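Local coordinates for protein oligogalacturonate lyase (Yersinia enterocolitica subsp. enterocolitica, PDB 3PE7) that probably cleaves oligogalacturonates by beta-elimination in the cytoplasm, as a manganese-binding lyase with a seven-bladed beta-propeller fold, at residues T164-R169 with N187-H192. Sequence-based numbering, arbitrary orientation.
Sequences TKPCCR and NQWLGH
The backbone N-H of Leu190 gives a nearly straight hydrogen bond to the thiol sulfur of Cys168 (N to SG 3.6 Å, 171° at the hydrogen). This bond joins two neighbouring blades of the seven-bladed beta-propeller. Strand 168-174 is the third strand of one blade. Segment 187-192 leaves that blade's fourth strand, 180-186, and enters the first strand of the next, 190-196. The sulfur reaches Leu190 because chi1 of Cys168 (-61°) sets SG anti to the carbonyl carbon. The same sulfur lies 3.5 Å from the carbonyl O of Gln188. It also meets the indole of Trp189 obliquely, 5.3 Å from the centroid of the five-membered ring, a sulfur-aromatic contact. One bond back along the Cys168 side chain, CB of Cys168 packs 4.0 Å from CB of Leu190. The Leu190 side chain also touches Leu184 and Ile142 of the first blade. Pro166 crosses Trp189 obliquely, with CG against CA and CB of the tryptophan. The indole also meets the rings of Phe158 and Phe161 of helix 155-161 and of Tyr127, the last two edge-to-face. It lies about 14 Å from the bound manganese, side chain to ion. Lys165 and Asn187 are the exposed residues of the contact. CB of Lys165 sits 3.2 Å from the carbonyl O of Asn187, and CG and CD of Lys165 lie farther from that same oxygen. On the asparagine side chain, OD1 of Asn187 rests 3.4 Å from CB of Cys167.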
loop_
_atom_site.group_PDB
_atom_site.type_symbol
_atom_site.label_atom_id
_atom_site.label_comp_id
_atom_site.label_asym_id
_atom_site.label_seq_id
_atom_site.Cartn_x
_atom_site.Cartn_y
_atom_site.Cartn_z
ATOM N N THR A 164 -17.326 11.846 -14.292
ATOM C CA THR A 164 -16.762 12.907 -15.129
ATOM C C THR A 164 -15.895 12.393 -16.276
ATOM O O THR A 164 -15.516 13.161 -17.144
ATOM C CB THR A 164 -15.938 13.932 -14.314
ATOM O OG1 THR A 164 -14.775 13.299 -13.777
ATOM C CG2 THR A 164 -16.767 14.552 -13.184
ATOM N N LYS A 165 -15.583 11.093 -16.269
ATOM C CA LYS A 165 -14.730 10.489 -17.306
ATOM C C LYS A 165 -13.441 11.274 -17.531
ATOM O O LYS A 165 -13.178 11.760 -18.648
ATOM C CB LYS A 165 -15.495 10.321 -18.632
ATOM C CG LYS A 165 -16.551 9.238 -18.600
ATOM C CD LYS A 165 -17.192 9.055 -19.970
ATOM C CE LYS A 165 -18.568 8.446 -19.849
ATOM N NZ LYS A 165 -18.551 6.958 -19.700
ATOM N N PRO A 166 -12.624 11.408 -16.475
ATOM C CA PRO A 166 -11.403 12.201 -16.575
ATOM C C PRO A 166 -10.403 11.568 -17.532
ATOM O O PRO A 166 -10.348 10.337 -17.644
ATOM C CB PRO A 166 -10.833 12.156 -15.157
ATOM C CG PRO A 166 -11.382 10.853 -14.573
ATOM C CD PRO A 166 -12.765 10.750 -15.158
ATOM N N CYS A 167 -9.632 12.414 -18.207
ATOM C CA CYS A 167 -8.553 11.967 -19.072
ATOM C C CYS A 167 -7.353 11.560 -18.216
ATOM O O CYS A 167 -6.727 12.393 -17.560
ATOM C CB CYS A 167 -8.153 13.059 -20.049
ATOM S SG CYS A 167 -6.779 12.573 -21.135
ATOM N N CYS A 168 -7.069 10.259 -18.216
ATOM C CA CYS A 168 -5.981 9.693 -17.447
ATOM C C CYS A 168 -4.997 9.012 -18.372
ATOM O O CYS A 168 -5.400 8.345 -19.326
ATOM C CB CYS A 168 -6.526 8.632 -16.485
ATOM S SG CYS A 168 -7.701 9.265 -15.279
ATOM N N ARG A 169 -3.725 9.169 -18.067
ATOM C CA ARG A 169 -2.688 8.427 -18.752
ATOM C C ARG A 169 -1.843 7.614 -17.772
ATOM O O ARG A 169 -1.455 8.078 -16.698
ATOM C CB ARG A 169 -1.834 9.343 -19.649
ATOM C CG ARG A 169 -1.083 10.448 -18.943
ATOM C CD ARG A 169 -0.497 11.442 -19.958
ATOM N NE ARG A 169 0.509 12.290 -19.327
ATOM C CZ ARG A 169 1.285 13.163 -19.954
ATOM N NH1 ARG A 169 1.171 13.355 -21.274
ATOM N NH2 ARG A 169 2.168 13.866 -19.255
ATOM N N ASN A 187 -10.300 8.353 -21.585
ATOM C CA ASN A 187 -11.212 9.221 -20.841
ATOM C C ASN A 187 -12.066 8.409 -19.870
ATOM O O ASN A 187 -13.301 8.377 -19.938
ATOM C CB ASN A 187 -12.064 10.061 -21.798
ATOM C CG ASN A 187 -11.242 11.080 -22.566
ATOM O OD1 ASN A 187 -10.100 11.392 -22.211
ATOM N ND2 ASN A 187 -11.821 11.602 -23.638
ATOM N N GLN A 188 -11.383 7.702 -18.978
ATOM C CA GLN A 188 -12.036 7.059 -17.833
ATOM C C GLN A 188 -11.025 6.992 -16.693
ATOM O O GLN A 188 -9.818 7.031 -16.912
ATOM C CB GLN A 188 -12.624 5.676 -18.173
ATOM C CG GLN A 188 -11.630 4.515 -18.360
ATOM C CD GLN A 188 -12.306 3.263 -18.913
ATOM O OE1 GLN A 188 -13.371 2.848 -18.437
ATOM N NE2 GLN A 188 -11.703 2.668 -19.943
ATOM N N TRP A 189 -11.529 6.908 -15.472
ATOM C CA TRP A 189 -10.664 6.973 -14.295
ATOM C C TRP A 189 -9.802 5.712 -14.178
ATOM O O TRP A 189 -10.317 4.621 -13.912
ATOM C CB TRP A 189 -11.532 7.104 -13.053
ATOM C CG TRP A 189 -10.813 7.555 -11.823
ATOM C CD1 TRP A 189 -9.476 7.809 -11.677
ATOM C CD2 TRP A 189 -11.410 7.796 -10.551
ATOM N NE1 TRP A 189 -9.208 8.202 -10.376
ATOM C CE2 TRP A 189 -10.381 8.197 -9.671
ATOM C CE3 TRP A 189 -12.729 7.706 -10.066
ATOM C CZ2 TRP A 189 -10.623 8.513 -8.330
ATOM C CZ3 TRP A 189 -12.974 8.031 -8.738
ATOM C CH2 TRP A 189 -11.916 8.428 -7.883
ATOM N N LEU A 190 -8.502 5.880 -14.395
ATOM C CA LEU A 190 -7.531 4.795 -14.233
ATOM C C LEU A 190 -6.797 4.934 -12.909
ATOM O O LEU A 190 -6.519 6.046 -12.443
ATOM C CB LEU A 190 -6.528 4.810 -15.384
ATOM C CG LEU A 190 -7.161 4.691 -16.773
ATOM C CD1 LEU A 190 -6.063 4.684 -17.810
ATOM C CD2 LEU A 190 -8.041 3.452 -16.910
ATOM N N GLY A 191 -6.480 3.797 -12.298
ATOM C CA GLY A 191 -5.846 3.811 -10.990
ATOM C C GLY A 191 -4.919 2.633 -10.740
ATOM O O GLY A 191 -4.856 1.683 -11.536
ATOM N N HIS A 192 -4.197 2.729 -9.629
ATOM C CA HIS A 192 -3.393 1.631 -9.049
ATOM C C HIS A 192 -2.562 0.833 -10.077
ATOM O O HIS A 192 -2.696 -0.403 -10.155
ATOM C CB HIS A 192 -4.297 0.696 -8.212
ATOM C CG HIS A 192 -3.547 -0.223 -7.283
ATOM N ND1 HIS A 192 -3.979 -1.507 -7.002
ATOM C CD2 HIS A 192 -2.395 -0.056 -6.591
ATOM C CE1 HIS A 192 -3.121 -2.090 -6.184
ATOM N NE2 HIS A 192 -2.159 -1.227 -5.905
#